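Local coordinates for protein mini spindles (Drosophila melanogaster, PDB 5VJC) that probably binds tubulin through its TOG domains, promoting microtubule dynamics and formation of the mitotic spindle, at residues W29-P34 against V138-L143; D20-K25 against A130-S135. All coordinates share one frame; numbering follows the deposited sequence.

Contact 1 of 2, residues W29-P34 against V138-L143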
ATOM      1  N   TRP A  29     -11.523  -5.737  -7.459  1.00 32.36           N
ATOM      2  CA  TRP A  29     -11.064  -5.793  -6.076  1.00 32.76           C
ATOM      3  C   TRP A  29     -10.816  -4.409  -5.498  1.00 35.40           C
ATOM      4  O   TRP A  29      -9.666  -3.981  -5.335  1.00 32.88           O
ATOM      5  CB  TRP A  29      -9.793  -6.625  -5.961  1.00 28.75           C
ATOM      6  CG  TRP A  29      -9.549  -7.091  -4.555  1.00 29.40           C
ATOM      7  CD1 TRP A  29      -8.708  -6.527  -3.623  1.00 25.61           C
ATOM      8  CD2 TRP A  29     -10.168  -8.223  -3.909  1.00 27.53           C
ATOM      9  NE1 TRP A  29      -8.759  -7.252  -2.450  1.00 27.04           N
ATOM     10  CE2 TRP A  29      -9.651  -8.291  -2.599  1.00 24.46           C
ATOM     11  CE3 TRP A  29     -11.104  -9.187  -4.324  1.00 27.34           C
ATOM     12  CZ2 TRP A  29     -10.034  -9.290  -1.694  1.00 26.72           C
ATOM     13  CZ3 TRP A  29     -11.495 -10.179  -3.410  1.00 30.54           C
ATOM     14  CH2 TRP A  29     -10.963 -10.216  -2.112  1.00 28.65           C
ATOM     15  N   THR A  30     -11.902  -3.719  -5.179  1.00 33.67           N
ATOM     16  CA  THR A  30     -11.843  -2.372  -4.627  1.00 32.24           C
ATOM     17  C   THR A  30     -13.027  -2.183  -3.696  1.00 40.78           C
ATOM     18  O   THR A  30     -14.148  -2.572  -4.031  1.00 41.14           O
ATOM     19  CB  THR A  30     -11.870  -1.287  -5.730  1.00 39.36           C
ATOM     20  OG1 THR A  30     -12.071  -0.005  -5.126  1.00 42.04           O
ATOM     21  CG2 THR A  30     -13.007  -1.540  -6.705  1.00 39.11           C
ATOM     22  N   PHE A  31     -12.779  -1.622  -2.518  1.00 36.48           N
ATOM     23  CA  PHE A  31     -13.828  -1.457  -1.519  1.00 39.97           C
ATOM     24  C   PHE A  31     -13.386  -0.573  -0.366  1.00 43.57           C
ATOM     25  O   PHE A  31     -12.194  -0.414  -0.118  1.00 40.76           O
ATOM     26  CB  PHE A  31     -14.272  -2.811  -0.961  1.00 40.76           C
ATOM     27  CG  PHE A  31     -13.131  -3.738  -0.647  1.00 38.56           C
ATOM     28  CD1 PHE A  31     -12.780  -4.752  -1.535  1.00 33.72           C
ATOM     29  CD2 PHE A  31     -12.410  -3.598   0.529  1.00 36.27           C
ATOM     30  CE1 PHE A  31     -11.738  -5.623  -1.251  1.00 30.47           C
ATOM     31  CE2 PHE A  31     -11.361  -4.452   0.813  1.00 38.79           C
ATOM     32  CZ  PHE A  31     -11.025  -5.470  -0.080  1.00 32.45           C
ATOM     33  N   VAL A  32     -14.365  -0.010   0.334  1.00 41.16           N
ATOM     34  CA  VAL A  32     -14.118   0.728   1.559  1.00 43.92           C
ATOM     35  C   VAL A  32     -13.843  -0.268   2.670  1.00 45.07           C
ATOM     36  O   VAL A  32     -12.828  -0.206   3.353  1.00 40.06           O
ATOM     37  CB  VAL A  32     -15.320   1.617   1.945  1.00 44.15           C
ATOM     38  CG1 VAL A  32     -15.176   2.122   3.377  1.00 48.41           C
ATOM     39  CG2 VAL A  32     -15.467   2.775   0.970  1.00 48.19           C
ATOM     40  N   THR A  33     -14.777  -1.193   2.832  1.00 40.19           N
ATOM     41  CA  THR A  33     -14.642  -2.278   3.776  1.00 38.51           C
ATOM     42  C   THR A  33     -15.002  -3.547   3.024  1.00 41.66           C
ATOM     43  O   THR A  33     -15.929  -3.546   2.216  1.00 44.63           O
ATOM     44  CB  THR A  33     -15.546  -2.053   5.005  1.00 48.63           C
ATOM     45  OG1 THR A  33     -15.010  -0.970   5.779  1.00 51.62           O
ATOM     46  CG2 THR A  33     -15.642  -3.302   5.878  1.00 49.86           C
ATOM     47  N   PRO A  34     -14.239  -4.625   3.238  1.00 49.93           N
ATOM     48  CA  PRO A  34     -14.541  -5.850   2.489  1.00 47.62           C
ATOM     49  C   PRO A  34     -15.719  -6.606   3.094  1.00 50.10           C
ATOM     50  O   PRO A  34     -15.706  -6.911   4.282  1.00 53.33           O
ATOM     51  CB  PRO A  34     -13.248  -6.659   2.613  1.00 49.32           C
ATOM     52  CG  PRO A  34     -12.672  -6.234   3.925  1.00 49.35           C
ATOM     53  CD  PRO A  34     -13.034  -4.767   4.081  1.00 49.58           C
ATOM     54  N   VAL A 138      -2.177  -1.962  -3.164  1.00 20.32           N
ATOM     55  CA  VAL A 138      -1.580  -0.765  -2.559  1.00 26.23           C
ATOM     56  C   VAL A 138      -2.520   0.127  -1.719  1.00 21.49           C
ATOM     57  O   VAL A 138      -2.119   0.542  -0.645  1.00 20.18           O
ATOM     58  CB  VAL A 138      -0.904   0.088  -3.649  1.00 21.02           C
ATOM     59  CG1 VAL A 138      -0.230   1.345  -3.056  1.00 19.97           C
ATOM     60  CG2 VAL A 138       0.100  -0.770  -4.406  1.00 19.96           C
ATOM     61  N   PRO A 139      -3.764   0.413  -2.184  1.00 24.20           N
ATOM     62  CA  PRO A 139      -4.632   1.272  -1.357  1.00 27.06           C
ATOM     63  C   PRO A 139      -4.891   0.680   0.024  1.00 24.99           C
ATOM     64  O   PRO A 139      -4.976   1.409   1.024  1.00 21.88           O
ATOM     65  CB  PRO A 139      -5.949   1.342  -2.148  1.00 26.78           C
ATOM     66  CG  PRO A 139      -5.608   0.940  -3.508  1.00 27.09           C
ATOM     67  CD  PRO A 139      -4.398   0.067  -3.465  1.00 23.11           C
ATOM     68  N   HIS A 140      -5.004  -0.649   0.059  1.00 20.99           N
ATOM     69  CA  HIS A 140      -5.307  -1.358   1.275  1.00 23.03           C
ATOM     70  C   HIS A 140      -4.094  -1.434   2.170  1.00 22.20           C
ATOM     71  O   HIS A 140      -4.213  -1.310   3.397  1.00 22.18           O
ATOM     72  CB  HIS A 140      -5.838  -2.760   0.956  1.00 21.72           C
ATOM     73  CG  HIS A 140      -7.032  -2.742   0.063  1.00 29.63           C
ATOM     74  ND1 HIS A 140      -8.278  -2.351   0.502  1.00 28.61           N
ATOM     75  CD2 HIS A 140      -7.160  -3.020  -1.257  1.00 23.42           C
ATOM     76  CE1 HIS A 140      -9.131  -2.418  -0.507  1.00 38.70           C
ATOM     77  NE2 HIS A 140      -8.480  -2.819  -1.585  1.00 31.17           N
ATOM     78  N   LEU A 141      -2.931  -1.658   1.564  1.00 21.59           N
ATOM     79  CA  LEU A 141      -1.692  -1.615   2.325  1.00 25.50           C
ATOM     80  C   LEU A 141      -1.518  -0.239   2.967  1.00 22.26           C
ATOM     81  O   LEU A 141      -1.239  -0.140   4.152  1.00 20.82           O
ATOM     82  CB  LEU A 141      -0.500  -1.929   1.425  1.00 22.23           C
ATOM     83  CG  LEU A 141       0.908  -1.638   1.923  1.00 21.58           C
ATOM     84  CD1 LEU A 141       1.300  -2.643   3.011  1.00 19.30           C
ATOM     85  CD2 LEU A 141       1.927  -1.651   0.699  1.00 16.45           C
ATOM     86  N   LEU A 142      -1.717   0.813   2.177  1.00 20.94           N
ATOM     87  CA  LEU A 142      -1.507   2.177   2.657  1.00 27.21           C
ATOM     88  C   LEU A 142      -2.400   2.548   3.837  1.00 26.50           C
ATOM     89  O   LEU A 142      -2.020   3.387   4.655  1.00 24.57           O
ATOM     90  CB  LEU A 142      -1.713   3.177   1.528  1.00 21.61           C
ATOM     91  CG  LEU A 142      -0.429   3.499   0.768  1.00 30.48           C
ATOM     92  CD1 LEU A 142      -0.773   4.064  -0.594  1.00 27.85           C
ATOM     93  CD2 LEU A 142       0.406   4.505   1.566  1.00 26.05           C
ATOM     94  N   LEU A 143      -3.579   1.930   3.914  1.00 23.62           N
ATOM     95  CA  LEU A 143      -4.486   2.110   5.044  1.00 24.13           C
ATOM     96  C   LEU A 143      -3.825   1.858   6.382  1.00 27.05           C
ATOM     97  O   LEU A 143      -4.212   2.448   7.376  1.00 27.52           O
ATOM     98  CB  LEU A 143      -5.705   1.188   4.923  1.00 23.83           C
ATOM     99  CG  LEU A 143      -6.822   1.696   4.009  1.00 33.41           C
ATOM    100  CD1 LEU A 143      -8.003   0.748   4.105  1.00 41.08           C
ATOM    101  CD2 LEU A 143      -7.248   3.130   4.370  1.00 39.36           C
TER
HETATM  102  O   HOH W   1      -8.131  -1.930  -4.436  1.00 26.49           O

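Contact 2 of 2, residues D20-K25 against A130-S135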
ATOM      1  N   ASP A  20     -11.163 -12.011 -16.531  1.00 27.28           N
ATOM      2  CA  ASP A  20     -12.441 -11.939 -15.809  1.00 28.44           C
ATOM      3  C   ASP A  20     -12.681 -10.546 -15.247  1.00 28.40           C
ATOM      4  O   ASP A  20     -13.769  -9.998 -15.391  1.00 27.53           O
ATOM      5  CB  ASP A  20     -12.502 -12.965 -14.674  1.00 29.26           C
ATOM      6  CG  ASP A  20     -12.705 -14.384 -15.177  1.00 36.39           C
ATOM      7  OD1 ASP A  20     -13.011 -14.540 -16.382  1.00 31.72           O
ATOM      8  OD2 ASP A  20     -12.516 -15.338 -14.379  1.00 33.15           O
ATOM      9  N   GLU A  21     -11.666  -9.954 -14.617  1.00 27.11           N
ATOM     10  CA  GLU A  21     -11.870  -8.644 -14.009  1.00 26.39           C
ATOM     11  C   GLU A  21     -12.035  -7.559 -15.077  1.00 28.26           C
ATOM     12  O   GLU A  21     -12.946  -6.723 -14.981  1.00 25.79           O
ATOM     13  CB  GLU A  21     -10.714  -8.282 -13.059  1.00 30.23           C
ATOM     14  CG  GLU A  21     -11.103  -7.271 -11.963  1.00 35.23           C
ATOM     15  CD  GLU A  21      -9.973  -6.967 -10.969  1.00 33.29           C
ATOM     16  OE1 GLU A  21      -9.005  -6.307 -11.368  1.00 33.26           O
ATOM     17  OE2 GLU A  21     -10.060  -7.376  -9.785  1.00 39.27           O
ATOM     18  N   GLN A  22     -11.160  -7.568 -16.087  1.00 26.09           N
ATOM     19  CA  GLN A  22     -11.217  -6.566 -17.147  1.00 27.39           C
ATOM     20  C   GLN A  22     -12.562  -6.635 -17.872  1.00 27.70           C
ATOM     21  O   GLN A  22     -13.142  -5.606 -18.246  1.00 27.50           O
ATOM     22  CB  GLN A  22     -10.069  -6.749 -18.158  1.00 26.92           C
ATOM     23  CG  GLN A  22      -8.682  -6.432 -17.585  1.00 26.14           C
ATOM     24  CD  GLN A  22      -8.707  -5.236 -16.660  1.00 28.49           C
ATOM     25  OE1 GLN A  22      -8.717  -5.391 -15.434  1.00 27.09           O
ATOM     26  NE2 GLN A  22      -8.729  -4.034 -17.237  1.00 24.53           N
ATOM     27  N   LYS A  23     -13.049  -7.850 -18.063  1.00 27.07           N
ATOM     28  CA  LYS A  23     -14.285  -8.044 -18.817  1.00 30.55           C
ATOM     29  C   LYS A  23     -15.534  -7.912 -17.951  1.00 32.99           C
ATOM     30  O   LYS A  23     -16.632  -8.163 -18.427  1.00 32.06           O
ATOM     31  CB  LYS A  23     -14.268  -9.411 -19.508  1.00 30.68           C
ATOM     32  CG  LYS A  23     -13.292  -9.524 -20.637  1.00 33.03           C
ATOM     33  CD  LYS A  23     -13.170 -10.964 -21.083  1.00 38.37           C
ATOM     34  CE  LYS A  23     -12.843 -11.040 -22.553  1.00 42.72           C
ATOM     35  NZ  LYS A  23     -13.994 -10.533 -23.392  1.00 45.67           N
ATOM     36  N   MET A  24     -15.365  -7.531 -16.680  1.00 33.33           N
ATOM     37  CA  MET A  24     -16.485  -7.304 -15.757  1.00 34.76           C
ATOM     38  C   MET A  24     -17.237  -8.579 -15.376  1.00 34.31           C
ATOM     39  O   MET A  24     -18.403  -8.505 -15.026  1.00 36.35           O
ATOM     40  CB  MET A  24     -17.519  -6.312 -16.336  1.00 37.71           C
ATOM     41  CG  MET A  24     -16.987  -5.034 -16.956  1.00 38.19           C
ATOM     42  SD  MET A  24     -16.210  -3.973 -15.740  1.00 44.74           S
ATOM     43  CE  MET A  24     -15.892  -2.484 -16.698  1.00 42.68           C
ATOM     44  N   LYS A  25     -16.590  -9.734 -15.433  1.00 30.30           N
ATOM     45  CA  LYS A  25     -17.241 -10.986 -15.052  1.00 30.90           C
ATOM     46  C   LYS A  25     -17.138 -11.273 -13.555  1.00 38.37           C
ATOM     47  O   LYS A  25     -17.877 -12.104 -13.018  1.00 35.60           O
ATOM     48  CB  LYS A  25     -16.650 -12.142 -15.848  1.00 35.37           C
ATOM     49  CG  LYS A  25     -16.943 -12.034 -17.349  1.00 39.52           C
ATOM     50  CD  LYS A  25     -16.298 -13.165 -18.121  1.00 48.36           C
ATOM     51  CE  LYS A  25     -16.367 -12.923 -19.631  1.00 48.97           C
ATOM     52  NZ  LYS A  25     -15.853 -14.100 -20.388  1.00 57.66           N
ATOM     53  N   ALA A 130       1.265  -6.724 -12.481  1.00 25.49           N
ATOM     54  CA  ALA A 130       0.129  -6.382 -13.320  1.00 25.43           C
ATOM     55  C   ALA A 130      -0.554  -5.146 -12.735  1.00 23.88           C
ATOM     56  O   ALA A 130      -0.516  -4.927 -11.514  1.00 21.09           O
ATOM     57  CB  ALA A 130      -0.851  -7.548 -13.397  1.00 28.66           C
ATOM     58  N   GLU A 131      -1.164  -4.337 -13.600  1.00 24.91           N
ATOM     59  CA  GLU A 131      -1.981  -3.205 -13.164  1.00 24.93           C
ATOM     60  C   GLU A 131      -2.997  -3.634 -12.071  1.00 26.88           C
ATOM     61  O   GLU A 131      -3.184  -2.942 -11.057  1.00 20.60           O
ATOM     62  CB  GLU A 131      -2.704  -2.585 -14.364  1.00 27.61           C
ATOM     63  CG  GLU A 131      -3.673  -1.500 -13.996  1.00 37.10           C
ATOM     64  CD  GLU A 131      -2.977  -0.342 -13.310  1.00 45.55           C
ATOM     65  OE1 GLU A 131      -1.976   0.138 -13.885  1.00 40.09           O
ATOM     66  OE2 GLU A 131      -3.410   0.064 -12.194  1.00 41.92           O
ATOM     67  N   ASN A 132      -3.595  -4.803 -12.257  1.00 21.17           N
ATOM     68  CA  ASN A 132      -4.594  -5.309 -11.314  1.00 24.00           C
ATOM     69  C   ASN A 132      -3.988  -5.685  -9.972  1.00 24.54           C
ATOM     70  O   ASN A 132      -4.609  -5.477  -8.949  1.00 21.36           O
ATOM     71  CB  ASN A 132      -5.309  -6.521 -11.897  1.00 23.49           C
ATOM     72  CG  ASN A 132      -5.851  -6.248 -13.277  1.00 30.12           C
ATOM     73  OD1 ASN A 132      -5.091  -6.004 -14.234  1.00 26.60           O
ATOM     74  ND2 ASN A 132      -7.172  -6.270 -13.393  1.00 27.81           N
ATOM     75  N   GLU A 133      -2.777  -6.243  -9.985  1.00 21.62           N
ATOM     76  CA  GLU A 133      -2.129  -6.609  -8.730  1.00 21.01           C
ATOM     77  C   GLU A 133      -1.829  -5.357  -7.894  1.00 19.80           C
ATOM     78  O   GLU A 133      -2.209  -5.291  -6.722  1.00 20.33           O
ATOM     79  CB  GLU A 133      -0.864  -7.423  -8.989  1.00 22.22           C
ATOM     80  CG  GLU A 133      -1.191  -8.840  -9.478  1.00 20.20           C
ATOM     81  CD  GLU A 133      -0.013  -9.579 -10.063  1.00 23.72           C
ATOM     82  OE1 GLU A 133       0.900  -8.933 -10.629  1.00 24.71           O
ATOM     83  OE2 GLU A 133      -0.010 -10.826  -9.970  1.00 26.39           O
ATOM     84  N   GLY A 134      -1.172  -4.371  -8.493  1.00 20.96           N
ATOM     85  CA  GLY A 134      -0.948  -3.082  -7.844  1.00 23.28           C
ATOM     86  C   GLY A 134      -2.220  -2.426  -7.312  1.00 23.75           C
ATOM     87  O   GLY A 134      -2.292  -2.025  -6.144  1.00 21.93           O
ATOM     88  N   SER A 135      -3.228  -2.303  -8.172  1.00 21.15           N
ATOM     89  CA  SER A 135      -4.485  -1.649  -7.804  1.00 22.60           C
ATOM     90  C   SER A 135      -5.238  -2.364  -6.692  1.00 18.54           C
ATOM     91  O   SER A 135      -5.893  -1.734  -5.879  1.00 21.18           O
ATOM     92  CB  SER A 135      -5.406  -1.544  -9.027  1.00 27.91           C
ATOM     93  OG  SER A 135      -5.002  -0.454  -9.816  1.00 40.81           O
TER
HETATM   94  O   HOH W   2      -7.239  -7.653  -8.851  1.00 38.15           O
HETATM   95  O   HOH W   3      -7.550  -4.984  -9.593  1.00 43.89           O

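Contact 1 of 2, residues W29-P34 against V138-L143
A chi1 of 44° tucks the phenyl of Phe31 between its backbone N and carbonyl carbon, where it lies against His140, whose chi1 of -56° carries the imidazole off helix 131-142 toward the loop. The two side chains cross at about a right angle. His140 CE1 comes down over one face of the phenyl ring, near its rim, 3.3 Å from Phe31 CE2. The ring planes are 34° apart and the centroids 4.5 Å apart, an oblique meeting. On the opposite face of Phe31 lies Pro34 CB, while Trp29 CE2 lies at the edge of the Phe31 ring, in its plane. Trp29, Phe31 and His140 form an aromatic cluster, buried where the loop between helices 13-22 and 36-48 of this helical-repeat TOG domain packs on helix 131-142. With an alanine at Phe31, the space between Pro34 CB and His140 CE1 would probably be left unfilled, and His140 CE1 would lose the phenyl face it rests on. One water bridges the two sides: it donates to Trp29 O at 2.7 Å and lies 3.0 Å from His140 NE2. At the other nitrogen, His140 ND1 is hydrogen-bonded to Tyr101 OH, so polar partners on both nitrogens fix the ring's rotation. Trp29 NE1 is likewise tied to Thr97 OG1.

Contact 2 of 2, residues D20-K25 against A130-S135
Asn132 reaches across from helix 131-142 and slides past the side chain of Glu21 in the opposite direction, its amide plane turned 26° from the carboxylate. Its ND2 is the one donor for two acceptors. One N-H goes to Glu21 OE1 at 2.7 Å, on the anti side of that oxygen and tilted 30° out of the carboxylate plane; the other goes from ND2 to Gln22 OE1, also at 2.7 Å. Both acceptors lie close to the Asn132 amide plane, and together they occupy both of its N-H groups and hold the amide against flipping. The Gln22 amide stands almost perpendicular to that of Asn132, and its oxygen is approached from above the carbonyl plane. Gln22 gets there through a bend at chi2 (-39°), whereas the Glu21 chain runs extended beyond CG. Water adds a second layer: one molecule lies between Glu21 OE1 (2.6 Å) and Asn132 O (3.1 Å). The two acceptors are neighbours in the last turn of helix 13-22, and Asn132 stands in the first turn of helix 131-142. Just past Gln22, Met24 with its positive phi is the C-prime residue of a Schellman motif, which ends helix 13-22.

From the N terminus, the chain runs along helix 13-22 through the first half of contact 2, then through the loop at 29-34 that supplies the first half of contact 1. About a hundred residues, mostly helix, follow before helix 131-142 brings the second halves in the same order, 130-135 and then 138-143. The two closures therefore cross, each spanning the helices from 36-48 to 105-124. Contact 2 lies at the surface and contact 1 in the interior, their centres about 15 Å apart. Together they fasten the N-terminal helix and the loop after it to the first turn and the later part of helix 131-142, and Trp29 N to Glu21 OE2, 3.2 Å, probably a hydrogen bond, joins them directly.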